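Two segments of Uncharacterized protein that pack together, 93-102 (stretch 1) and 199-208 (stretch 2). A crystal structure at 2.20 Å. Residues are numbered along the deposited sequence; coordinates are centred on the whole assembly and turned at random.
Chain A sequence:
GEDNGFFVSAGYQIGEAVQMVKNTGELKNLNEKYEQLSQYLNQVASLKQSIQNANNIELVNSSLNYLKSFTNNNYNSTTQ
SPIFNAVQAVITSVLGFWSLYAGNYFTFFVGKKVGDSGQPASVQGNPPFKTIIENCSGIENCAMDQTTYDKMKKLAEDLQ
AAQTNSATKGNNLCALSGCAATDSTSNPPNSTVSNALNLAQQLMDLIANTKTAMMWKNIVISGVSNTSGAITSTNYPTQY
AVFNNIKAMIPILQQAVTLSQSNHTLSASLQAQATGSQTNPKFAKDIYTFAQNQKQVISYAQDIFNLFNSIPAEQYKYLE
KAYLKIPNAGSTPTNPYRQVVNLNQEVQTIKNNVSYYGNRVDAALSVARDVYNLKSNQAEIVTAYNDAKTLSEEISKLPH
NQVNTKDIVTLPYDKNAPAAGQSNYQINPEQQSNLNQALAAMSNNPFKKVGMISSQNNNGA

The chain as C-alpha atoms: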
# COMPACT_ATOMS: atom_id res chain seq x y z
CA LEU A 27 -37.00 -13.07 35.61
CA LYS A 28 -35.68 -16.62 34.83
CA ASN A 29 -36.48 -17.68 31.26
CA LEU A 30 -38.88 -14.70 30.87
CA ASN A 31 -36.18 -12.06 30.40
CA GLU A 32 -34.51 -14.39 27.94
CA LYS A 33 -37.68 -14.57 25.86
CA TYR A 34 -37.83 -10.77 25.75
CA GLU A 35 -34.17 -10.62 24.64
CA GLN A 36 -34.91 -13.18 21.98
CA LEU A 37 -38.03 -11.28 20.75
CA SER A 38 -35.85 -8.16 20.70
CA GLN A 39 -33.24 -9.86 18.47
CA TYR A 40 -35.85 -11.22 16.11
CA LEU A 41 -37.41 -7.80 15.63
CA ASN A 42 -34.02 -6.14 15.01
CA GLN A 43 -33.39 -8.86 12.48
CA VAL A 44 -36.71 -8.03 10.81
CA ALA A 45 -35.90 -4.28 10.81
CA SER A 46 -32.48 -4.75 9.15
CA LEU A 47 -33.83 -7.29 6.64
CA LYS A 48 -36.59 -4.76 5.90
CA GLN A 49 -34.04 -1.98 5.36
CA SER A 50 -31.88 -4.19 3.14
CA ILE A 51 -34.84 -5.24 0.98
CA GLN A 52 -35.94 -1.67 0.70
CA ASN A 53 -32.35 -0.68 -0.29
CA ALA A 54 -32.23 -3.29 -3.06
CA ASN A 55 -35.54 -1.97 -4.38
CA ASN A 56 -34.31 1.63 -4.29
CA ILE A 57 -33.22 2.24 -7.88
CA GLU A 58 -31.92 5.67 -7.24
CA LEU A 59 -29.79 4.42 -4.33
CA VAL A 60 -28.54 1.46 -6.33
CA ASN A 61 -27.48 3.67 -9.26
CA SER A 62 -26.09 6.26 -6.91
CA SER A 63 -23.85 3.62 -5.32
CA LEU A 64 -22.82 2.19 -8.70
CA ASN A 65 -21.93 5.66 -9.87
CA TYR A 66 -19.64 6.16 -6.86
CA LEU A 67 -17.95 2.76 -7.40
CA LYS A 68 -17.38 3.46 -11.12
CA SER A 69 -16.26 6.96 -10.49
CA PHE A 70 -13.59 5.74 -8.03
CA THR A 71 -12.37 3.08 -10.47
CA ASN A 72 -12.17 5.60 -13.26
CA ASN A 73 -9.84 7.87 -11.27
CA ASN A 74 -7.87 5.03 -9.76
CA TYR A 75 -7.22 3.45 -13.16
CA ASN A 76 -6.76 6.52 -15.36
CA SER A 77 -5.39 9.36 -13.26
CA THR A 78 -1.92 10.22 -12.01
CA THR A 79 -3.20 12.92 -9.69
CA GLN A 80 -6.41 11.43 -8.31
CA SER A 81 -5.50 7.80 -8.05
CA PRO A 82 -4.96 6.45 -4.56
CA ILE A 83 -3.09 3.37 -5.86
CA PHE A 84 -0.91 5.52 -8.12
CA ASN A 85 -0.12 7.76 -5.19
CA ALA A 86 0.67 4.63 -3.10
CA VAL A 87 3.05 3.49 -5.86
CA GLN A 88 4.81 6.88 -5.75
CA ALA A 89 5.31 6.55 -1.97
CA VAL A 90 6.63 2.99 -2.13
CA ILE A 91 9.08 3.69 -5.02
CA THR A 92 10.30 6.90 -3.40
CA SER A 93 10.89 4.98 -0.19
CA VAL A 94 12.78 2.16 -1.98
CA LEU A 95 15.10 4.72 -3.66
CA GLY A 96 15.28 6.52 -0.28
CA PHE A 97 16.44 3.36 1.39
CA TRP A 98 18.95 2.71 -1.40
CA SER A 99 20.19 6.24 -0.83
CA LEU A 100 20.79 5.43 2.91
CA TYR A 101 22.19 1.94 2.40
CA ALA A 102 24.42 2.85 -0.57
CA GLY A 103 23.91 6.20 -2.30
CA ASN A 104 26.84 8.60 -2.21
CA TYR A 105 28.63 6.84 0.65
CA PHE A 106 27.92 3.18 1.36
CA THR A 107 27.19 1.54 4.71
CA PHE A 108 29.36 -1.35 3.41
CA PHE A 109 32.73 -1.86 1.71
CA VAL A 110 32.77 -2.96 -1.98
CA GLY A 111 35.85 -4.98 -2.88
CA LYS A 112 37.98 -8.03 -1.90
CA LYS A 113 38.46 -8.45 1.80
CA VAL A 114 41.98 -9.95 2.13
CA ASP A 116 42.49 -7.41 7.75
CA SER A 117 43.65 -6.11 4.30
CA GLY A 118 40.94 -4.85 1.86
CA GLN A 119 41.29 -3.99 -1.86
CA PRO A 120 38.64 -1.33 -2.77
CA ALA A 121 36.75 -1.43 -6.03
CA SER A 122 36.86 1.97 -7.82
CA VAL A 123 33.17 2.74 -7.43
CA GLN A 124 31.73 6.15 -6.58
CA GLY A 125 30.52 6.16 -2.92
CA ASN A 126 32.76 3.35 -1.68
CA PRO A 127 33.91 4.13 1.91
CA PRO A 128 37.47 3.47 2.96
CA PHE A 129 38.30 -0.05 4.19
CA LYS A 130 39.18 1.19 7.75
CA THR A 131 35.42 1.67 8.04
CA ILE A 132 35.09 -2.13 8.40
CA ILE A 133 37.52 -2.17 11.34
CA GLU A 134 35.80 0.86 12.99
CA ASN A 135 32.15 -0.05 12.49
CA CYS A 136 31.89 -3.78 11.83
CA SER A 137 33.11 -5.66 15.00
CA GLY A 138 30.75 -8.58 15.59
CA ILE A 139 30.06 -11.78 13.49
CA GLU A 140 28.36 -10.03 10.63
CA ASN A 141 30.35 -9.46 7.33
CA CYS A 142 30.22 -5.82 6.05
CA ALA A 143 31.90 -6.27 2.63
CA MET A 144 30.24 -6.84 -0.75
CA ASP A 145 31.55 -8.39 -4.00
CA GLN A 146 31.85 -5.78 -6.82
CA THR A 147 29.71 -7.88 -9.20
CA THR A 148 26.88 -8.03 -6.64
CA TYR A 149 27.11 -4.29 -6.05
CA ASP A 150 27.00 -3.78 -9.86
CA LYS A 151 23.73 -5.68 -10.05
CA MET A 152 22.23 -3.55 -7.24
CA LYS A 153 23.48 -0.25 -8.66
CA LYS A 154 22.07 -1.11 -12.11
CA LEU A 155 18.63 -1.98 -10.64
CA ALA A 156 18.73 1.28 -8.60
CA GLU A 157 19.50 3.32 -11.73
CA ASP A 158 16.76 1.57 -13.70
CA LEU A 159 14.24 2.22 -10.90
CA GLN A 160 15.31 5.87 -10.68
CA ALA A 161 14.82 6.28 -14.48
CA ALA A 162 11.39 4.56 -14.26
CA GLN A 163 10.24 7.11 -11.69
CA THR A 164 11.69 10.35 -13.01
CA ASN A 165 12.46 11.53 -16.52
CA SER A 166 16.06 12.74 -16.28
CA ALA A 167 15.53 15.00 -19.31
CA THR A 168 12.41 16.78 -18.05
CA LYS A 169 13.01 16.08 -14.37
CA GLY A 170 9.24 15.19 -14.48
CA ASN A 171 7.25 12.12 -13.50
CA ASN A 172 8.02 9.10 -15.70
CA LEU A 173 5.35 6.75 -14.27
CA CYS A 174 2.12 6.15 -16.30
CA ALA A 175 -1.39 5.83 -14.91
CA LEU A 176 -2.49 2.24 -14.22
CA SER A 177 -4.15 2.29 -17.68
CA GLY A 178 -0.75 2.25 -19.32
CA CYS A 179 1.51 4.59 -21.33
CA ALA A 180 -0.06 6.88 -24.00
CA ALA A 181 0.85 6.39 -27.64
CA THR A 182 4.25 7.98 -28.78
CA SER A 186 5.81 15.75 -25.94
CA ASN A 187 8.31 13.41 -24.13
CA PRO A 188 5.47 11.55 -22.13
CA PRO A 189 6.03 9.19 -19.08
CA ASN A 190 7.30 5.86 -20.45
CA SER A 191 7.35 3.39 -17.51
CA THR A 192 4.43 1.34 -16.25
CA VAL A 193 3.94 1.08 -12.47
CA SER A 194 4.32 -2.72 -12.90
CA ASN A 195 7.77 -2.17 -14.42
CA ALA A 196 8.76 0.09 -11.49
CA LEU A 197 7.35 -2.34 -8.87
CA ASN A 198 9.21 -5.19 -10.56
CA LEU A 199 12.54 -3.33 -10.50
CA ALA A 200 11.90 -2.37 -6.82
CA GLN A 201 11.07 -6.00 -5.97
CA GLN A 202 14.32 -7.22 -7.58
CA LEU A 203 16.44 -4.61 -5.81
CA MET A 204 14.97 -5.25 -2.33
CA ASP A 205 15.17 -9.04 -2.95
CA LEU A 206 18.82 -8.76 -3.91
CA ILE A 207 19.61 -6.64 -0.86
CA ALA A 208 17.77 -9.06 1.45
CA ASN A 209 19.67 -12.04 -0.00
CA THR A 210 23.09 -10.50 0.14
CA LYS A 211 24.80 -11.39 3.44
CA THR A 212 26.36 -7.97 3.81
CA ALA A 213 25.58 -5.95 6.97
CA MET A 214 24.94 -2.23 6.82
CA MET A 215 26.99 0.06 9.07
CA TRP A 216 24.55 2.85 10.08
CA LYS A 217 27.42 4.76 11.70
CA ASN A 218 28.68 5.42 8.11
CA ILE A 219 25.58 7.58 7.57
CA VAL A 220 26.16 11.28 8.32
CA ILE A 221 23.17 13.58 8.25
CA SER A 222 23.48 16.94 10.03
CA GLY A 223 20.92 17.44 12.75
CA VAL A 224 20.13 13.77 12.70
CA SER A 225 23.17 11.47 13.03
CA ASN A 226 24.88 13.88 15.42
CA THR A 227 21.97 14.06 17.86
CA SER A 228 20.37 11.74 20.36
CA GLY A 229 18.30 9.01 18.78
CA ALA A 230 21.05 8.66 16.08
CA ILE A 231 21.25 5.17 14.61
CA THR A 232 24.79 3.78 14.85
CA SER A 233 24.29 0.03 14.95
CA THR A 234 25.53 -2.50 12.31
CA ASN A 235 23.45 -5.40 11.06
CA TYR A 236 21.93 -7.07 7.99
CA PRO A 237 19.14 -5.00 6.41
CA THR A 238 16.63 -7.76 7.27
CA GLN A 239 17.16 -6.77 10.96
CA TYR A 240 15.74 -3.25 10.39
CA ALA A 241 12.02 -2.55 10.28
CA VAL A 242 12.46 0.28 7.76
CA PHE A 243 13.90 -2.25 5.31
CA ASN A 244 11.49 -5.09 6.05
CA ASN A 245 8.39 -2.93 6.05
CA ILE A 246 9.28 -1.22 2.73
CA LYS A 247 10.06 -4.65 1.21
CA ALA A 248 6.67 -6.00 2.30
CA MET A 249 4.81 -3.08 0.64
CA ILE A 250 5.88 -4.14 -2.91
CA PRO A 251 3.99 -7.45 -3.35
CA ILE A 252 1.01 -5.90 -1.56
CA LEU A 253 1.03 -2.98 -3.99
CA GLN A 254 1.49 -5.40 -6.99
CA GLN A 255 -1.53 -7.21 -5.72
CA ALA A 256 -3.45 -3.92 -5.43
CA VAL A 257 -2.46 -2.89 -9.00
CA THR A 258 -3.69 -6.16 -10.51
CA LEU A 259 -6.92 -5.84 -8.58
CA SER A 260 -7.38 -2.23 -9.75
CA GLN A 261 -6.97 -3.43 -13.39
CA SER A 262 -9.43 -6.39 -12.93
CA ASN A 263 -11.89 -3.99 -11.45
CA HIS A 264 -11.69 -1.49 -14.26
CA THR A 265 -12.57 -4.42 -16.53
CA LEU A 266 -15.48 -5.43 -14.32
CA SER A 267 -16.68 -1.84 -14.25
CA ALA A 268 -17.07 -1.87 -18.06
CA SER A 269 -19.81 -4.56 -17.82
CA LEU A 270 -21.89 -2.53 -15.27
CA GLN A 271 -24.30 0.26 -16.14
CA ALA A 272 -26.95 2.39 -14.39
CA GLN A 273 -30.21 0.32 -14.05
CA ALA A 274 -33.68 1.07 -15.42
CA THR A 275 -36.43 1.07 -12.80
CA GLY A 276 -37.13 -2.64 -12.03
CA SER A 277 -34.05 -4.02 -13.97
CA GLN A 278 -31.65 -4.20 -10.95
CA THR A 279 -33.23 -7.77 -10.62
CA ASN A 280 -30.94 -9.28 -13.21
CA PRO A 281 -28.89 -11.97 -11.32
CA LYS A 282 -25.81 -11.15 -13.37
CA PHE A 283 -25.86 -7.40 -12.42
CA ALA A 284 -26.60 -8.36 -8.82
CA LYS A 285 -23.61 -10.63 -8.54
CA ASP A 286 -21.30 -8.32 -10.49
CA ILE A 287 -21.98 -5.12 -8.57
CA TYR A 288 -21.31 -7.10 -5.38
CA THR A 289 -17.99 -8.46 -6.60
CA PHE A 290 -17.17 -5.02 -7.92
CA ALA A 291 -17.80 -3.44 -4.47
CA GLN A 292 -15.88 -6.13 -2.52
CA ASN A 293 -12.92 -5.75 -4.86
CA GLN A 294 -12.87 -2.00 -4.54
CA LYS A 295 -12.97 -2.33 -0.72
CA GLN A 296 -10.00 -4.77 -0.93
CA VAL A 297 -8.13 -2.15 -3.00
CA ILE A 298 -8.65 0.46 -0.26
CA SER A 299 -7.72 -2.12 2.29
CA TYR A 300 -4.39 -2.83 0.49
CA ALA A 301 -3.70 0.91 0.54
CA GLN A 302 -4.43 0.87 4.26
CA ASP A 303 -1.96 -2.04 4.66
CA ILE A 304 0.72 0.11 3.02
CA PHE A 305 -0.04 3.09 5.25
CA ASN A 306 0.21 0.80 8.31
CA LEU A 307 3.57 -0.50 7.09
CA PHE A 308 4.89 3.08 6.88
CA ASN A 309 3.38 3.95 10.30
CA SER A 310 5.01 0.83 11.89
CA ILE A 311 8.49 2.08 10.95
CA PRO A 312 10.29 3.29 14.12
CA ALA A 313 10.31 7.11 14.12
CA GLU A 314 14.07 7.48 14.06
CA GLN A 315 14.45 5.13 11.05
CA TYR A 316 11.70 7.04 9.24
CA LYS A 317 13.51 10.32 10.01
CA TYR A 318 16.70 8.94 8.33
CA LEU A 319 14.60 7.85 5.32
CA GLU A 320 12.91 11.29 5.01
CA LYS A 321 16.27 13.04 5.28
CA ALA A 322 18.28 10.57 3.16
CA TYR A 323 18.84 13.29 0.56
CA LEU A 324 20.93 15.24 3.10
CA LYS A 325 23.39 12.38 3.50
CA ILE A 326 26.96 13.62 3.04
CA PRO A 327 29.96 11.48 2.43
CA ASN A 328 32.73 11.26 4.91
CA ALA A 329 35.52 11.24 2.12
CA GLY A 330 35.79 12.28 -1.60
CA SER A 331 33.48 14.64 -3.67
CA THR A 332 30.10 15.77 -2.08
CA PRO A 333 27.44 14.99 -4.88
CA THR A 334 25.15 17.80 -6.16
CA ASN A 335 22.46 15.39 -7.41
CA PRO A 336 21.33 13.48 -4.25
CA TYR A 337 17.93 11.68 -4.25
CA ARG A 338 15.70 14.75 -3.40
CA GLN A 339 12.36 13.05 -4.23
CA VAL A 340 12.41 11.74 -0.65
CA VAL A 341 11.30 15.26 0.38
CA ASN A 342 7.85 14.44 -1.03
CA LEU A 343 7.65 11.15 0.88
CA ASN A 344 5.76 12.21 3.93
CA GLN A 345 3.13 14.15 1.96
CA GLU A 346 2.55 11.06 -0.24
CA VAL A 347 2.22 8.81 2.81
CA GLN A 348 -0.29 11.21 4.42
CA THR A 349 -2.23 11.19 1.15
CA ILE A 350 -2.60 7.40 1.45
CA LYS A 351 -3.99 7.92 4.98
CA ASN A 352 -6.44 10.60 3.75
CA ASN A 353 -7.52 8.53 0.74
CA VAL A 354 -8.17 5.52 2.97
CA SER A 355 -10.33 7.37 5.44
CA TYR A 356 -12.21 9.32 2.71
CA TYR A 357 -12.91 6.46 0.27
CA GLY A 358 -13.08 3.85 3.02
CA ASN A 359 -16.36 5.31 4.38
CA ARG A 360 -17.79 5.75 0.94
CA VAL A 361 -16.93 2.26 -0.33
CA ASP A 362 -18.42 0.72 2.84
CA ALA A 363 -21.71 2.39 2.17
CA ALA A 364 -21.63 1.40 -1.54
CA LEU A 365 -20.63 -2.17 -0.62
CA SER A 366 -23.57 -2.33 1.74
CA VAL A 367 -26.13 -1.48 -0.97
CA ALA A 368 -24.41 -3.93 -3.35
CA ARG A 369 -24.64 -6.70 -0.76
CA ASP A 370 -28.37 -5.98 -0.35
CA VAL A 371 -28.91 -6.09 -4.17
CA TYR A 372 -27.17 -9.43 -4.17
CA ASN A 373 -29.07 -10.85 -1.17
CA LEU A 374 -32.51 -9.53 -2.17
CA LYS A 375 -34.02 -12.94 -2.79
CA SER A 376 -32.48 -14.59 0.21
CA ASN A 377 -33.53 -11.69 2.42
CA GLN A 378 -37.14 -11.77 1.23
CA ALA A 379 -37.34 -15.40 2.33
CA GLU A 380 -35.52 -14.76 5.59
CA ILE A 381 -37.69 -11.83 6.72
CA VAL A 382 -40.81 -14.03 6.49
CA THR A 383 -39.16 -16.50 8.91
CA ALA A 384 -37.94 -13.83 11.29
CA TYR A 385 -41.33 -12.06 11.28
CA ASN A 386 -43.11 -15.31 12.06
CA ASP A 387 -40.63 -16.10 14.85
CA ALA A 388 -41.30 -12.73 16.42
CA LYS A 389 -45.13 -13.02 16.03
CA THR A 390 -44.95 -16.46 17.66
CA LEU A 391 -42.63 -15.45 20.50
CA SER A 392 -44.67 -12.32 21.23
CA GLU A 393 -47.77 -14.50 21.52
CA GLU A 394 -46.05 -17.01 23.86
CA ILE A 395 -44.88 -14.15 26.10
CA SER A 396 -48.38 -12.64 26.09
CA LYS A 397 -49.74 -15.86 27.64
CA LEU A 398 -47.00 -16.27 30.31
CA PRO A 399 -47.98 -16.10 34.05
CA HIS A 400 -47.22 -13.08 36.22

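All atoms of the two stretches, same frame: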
# COMPACT_ATOMS: atom_id res chain seq x y z
N SER A 93 10.30 5.47 -1.41
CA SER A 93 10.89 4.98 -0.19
C SER A 93 11.98 3.90 -0.50
O SER A 93 12.99 3.79 0.21
CB SER A 93 9.80 4.55 0.79
OG SER A 93 9.23 3.37 0.37
N VAL A 94 11.76 3.10 -1.55
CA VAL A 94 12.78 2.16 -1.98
C VAL A 94 14.05 2.91 -2.41
O VAL A 94 15.18 2.54 -2.02
CB VAL A 94 12.28 1.27 -3.16
CG1 VAL A 94 13.44 0.48 -3.76
CG2 VAL A 94 11.16 0.32 -2.70
N LEU A 95 13.91 3.95 -3.21
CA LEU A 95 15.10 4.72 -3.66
C LEU A 95 15.67 5.50 -2.46
O LEU A 95 16.85 5.76 -2.38
CB LEU A 95 14.72 5.68 -4.79
CG LEU A 95 14.46 4.96 -6.12
CD1 LEU A 95 13.84 5.90 -7.17
CD2 LEU A 95 15.78 4.34 -6.62
N GLY A 96 14.82 5.87 -1.51
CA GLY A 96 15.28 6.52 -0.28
C GLY A 96 16.11 5.55 0.53
O GLY A 96 17.18 5.91 1.01
N PHE A 97 15.64 4.33 0.68
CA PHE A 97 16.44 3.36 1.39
C PHE A 97 17.77 3.10 0.69
O PHE A 97 18.85 3.03 1.31
CB PHE A 97 15.69 2.05 1.62
CG PHE A 97 16.52 1.05 2.34
CD1 PHE A 97 16.64 1.09 3.71
CD2 PHE A 97 17.27 0.11 1.64
CE1 PHE A 97 17.45 0.18 4.39
CE2 PHE A 97 18.08 -0.80 2.29
CZ PHE A 97 18.17 -0.77 3.68
N TRP A 98 17.71 2.93 -0.62
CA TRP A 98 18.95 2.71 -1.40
C TRP A 98 19.92 3.84 -1.14
O TRP A 98 21.14 3.66 -0.98
CB TRP A 98 18.62 2.64 -2.91
CG TRP A 98 19.87 2.67 -3.68
CD1 TRP A 98 20.43 3.73 -4.32
CD2 TRP A 98 20.81 1.55 -3.84
NE1 TRP A 98 21.63 3.37 -4.90
CE2 TRP A 98 21.90 2.05 -4.64
CE3 TRP A 98 20.85 0.23 -3.39
CZ2 TRP A 98 22.99 1.25 -5.00
CZ3 TRP A 98 21.93 -0.58 -3.76
CH2 TRP A 98 22.99 -0.07 -4.56
N SER A 99 19.38 5.04 -1.11
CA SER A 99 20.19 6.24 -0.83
C SER A 99 20.88 6.15 0.55
O SER A 99 22.07 6.53 0.69
CB SER A 99 19.29 7.45 -0.89
OG SER A 99 20.07 8.58 -0.77
N LEU A 100 20.20 5.59 1.57
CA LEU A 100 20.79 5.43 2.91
C LEU A 100 21.83 4.33 2.90
O LEU A 100 22.97 4.51 3.37
CB LEU A 100 19.73 5.07 3.95
CG LEU A 100 18.76 6.14 4.37
CD1 LEU A 100 17.72 5.52 5.34
CD2 LEU A 100 19.51 7.35 5.00
N TYR A 101 21.39 3.16 2.43
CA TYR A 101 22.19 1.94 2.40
C TYR A 101 23.48 2.10 1.56
O TYR A 101 24.60 1.69 1.98
CB TYR A 101 21.29 0.89 1.82
CG TYR A 101 21.88 -0.47 1.48
CD1 TYR A 101 22.20 -1.37 2.47
CD2 TYR A 101 22.00 -0.89 0.12
CE1 TYR A 101 22.66 -2.65 2.17
CE2 TYR A 101 22.45 -2.17 -0.19
CZ TYR A 101 22.78 -3.03 0.84
OH TYR A 101 23.22 -4.32 0.53
N ALA A 102 23.33 2.72 0.38
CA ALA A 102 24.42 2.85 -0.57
C ALA A 102 24.57 4.33 -0.92
O ALA A 102 25.31 5.06 -0.23
CB ALA A 102 24.14 2.01 -1.84
N LEU A 199 11.17 -3.70 -10.73
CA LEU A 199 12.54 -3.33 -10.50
C LEU A 199 12.77 -3.19 -8.97
O LEU A 199 13.79 -3.66 -8.43
CB LEU A 199 12.87 -2.03 -11.23
CG LEU A 199 12.97 -2.15 -12.76
CD1 LEU A 199 12.97 -0.76 -13.40
CD2 LEU A 199 14.19 -2.94 -13.17
N ALA A 200 11.83 -2.55 -8.28
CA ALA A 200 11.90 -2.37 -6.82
C ALA A 200 11.99 -3.75 -6.15
O ALA A 200 12.87 -3.97 -5.31
CB ALA A 200 10.67 -1.63 -6.29
N GLN A 201 11.11 -4.66 -6.54
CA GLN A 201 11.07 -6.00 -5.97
C GLN A 201 12.47 -6.68 -6.14
O GLN A 201 13.02 -7.28 -5.21
CB GLN A 201 9.95 -6.80 -6.61
CG GLN A 201 9.87 -8.23 -6.18
CD GLN A 201 9.20 -8.31 -4.84
OE1 GLN A 201 8.00 -8.01 -4.72
NE2 GLN A 201 9.96 -8.70 -3.80
N GLN A 202 13.04 -6.58 -7.34
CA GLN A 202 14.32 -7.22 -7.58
C GLN A 202 15.43 -6.61 -6.71
O GLN A 202 16.32 -7.32 -6.23
CB GLN A 202 14.74 -7.08 -9.06
CG GLN A 202 13.82 -7.82 -10.04
CD GLN A 202 14.31 -7.63 -11.48
OE1 GLN A 202 15.46 -7.95 -11.83
NE2 GLN A 202 13.47 -7.06 -12.28
N LEU A 203 15.45 -5.29 -6.62
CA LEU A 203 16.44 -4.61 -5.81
C LEU A 203 16.35 -5.01 -4.32
O LEU A 203 17.36 -5.49 -3.72
CB LEU A 203 16.33 -3.10 -5.99
CG LEU A 203 17.25 -2.23 -5.16
CD1 LEU A 203 18.73 -2.65 -5.37
CD2 LEU A 203 17.04 -0.75 -5.47
N MET A 204 15.17 -4.86 -3.74
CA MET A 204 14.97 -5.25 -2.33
C MET A 204 15.27 -6.73 -2.13
O MET A 204 15.88 -7.11 -1.11
CB MET A 204 13.57 -4.94 -1.89
CG MET A 204 13.22 -3.47 -1.95
SD MET A 204 14.33 -2.39 -0.99
CE MET A 204 13.47 -2.44 0.64
N ASP A 205 14.89 -7.58 -3.09
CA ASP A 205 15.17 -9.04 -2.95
C ASP A 205 16.68 -9.27 -2.93
O ASP A 205 17.18 -10.07 -2.13
CB ASP A 205 14.60 -9.85 -4.08
CG ASP A 205 13.09 -9.98 -3.98
OD1 ASP A 205 12.56 -9.54 -2.92
OD2 ASP A 205 12.41 -10.48 -4.95
N LEU A 206 17.40 -8.58 -3.81
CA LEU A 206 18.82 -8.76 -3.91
C LEU A 206 19.49 -8.30 -2.62
O LEU A 206 20.40 -8.96 -2.09
CB LEU A 206 19.38 -8.01 -5.13
CG LEU A 206 20.87 -8.20 -5.40
CD1 LEU A 206 21.20 -9.70 -5.40
CD2 LEU A 206 21.25 -7.57 -6.71
N ILE A 207 19.08 -7.13 -2.13
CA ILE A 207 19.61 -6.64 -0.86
C ILE A 207 19.36 -7.62 0.29
O ILE A 207 20.28 -7.95 1.10
CB ILE A 207 19.03 -5.26 -0.52
CG1 ILE A 207 19.50 -4.22 -1.59
CG2 ILE A 207 19.43 -4.82 0.94
CD1 ILE A 207 18.92 -2.84 -1.44
N ALA A 208 18.13 -8.13 0.37
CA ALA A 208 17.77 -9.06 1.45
C ALA A 208 18.64 -10.29 1.38
O ALA A 208 19.01 -10.84 2.40
CB ALA A 208 16.30 -9.44 1.37

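Two helical segments, whose touching residues are at least 105 apart in sequence, run side by side in roughly the same direction. The axes of helix 93-101 and helix 199-208 cross at 34° and come no closer than 10.8 Å, a wide spacing that leaves room for large side chains between the backbones. The nearest CA atoms, those of Val94 and Ala200, are 6.7 Å apart. Each helix satisfies its own backbone through i to i+4 hydrogen bonds, such as Tyr101 N to Phe97 O (2.8 Å) and Ile207 N to Leu203 O (2.9 Å). No hydrogen bond crosses between the stretches, so shape and apolar surface make the contact.

The contacting positions follow the helical repeat: Val94, Phe97, Trp98 and Tyr101 on one side, Ala200, Leu203, Met204 and Ile207 on the other. Where the backbones are nearest, the residues are small. Val94 CG2 meets Ala200 CB at 4.1 Å, and Val94 CG1 lies 4.2 Å from Leu203 CD2 and 4.1 Å from Met204 SD; both methyls share this pocket. Met204 starts sideways, but its all-m side chain brings the sulfur into the contact.

Farther along, aromatic residues gather around Ile207. Ile207 CD1 sits at the edge of two rings, 4.3 Å from Phe97 CE2 and 4.1 Å from Trp98 CE3. Ile207 CG2 lies over the face of Tyr101, 3.8 Å from Tyr101 CZ, in a CH-pi contact that sets a methyl against the ring's pi cloud. One branched residue thus serves three rings. Trp98 also leaves its helix sideways, yet its indole reaches across, placing Trp98 CE3 4.1 Å from Leu203 CD1.

Polar chemistry stays off this seam: Gln201, its CB directed away, donates from Gln201 NE2 to Asp205 OD1 (2.9 Å) one turn along its own helix.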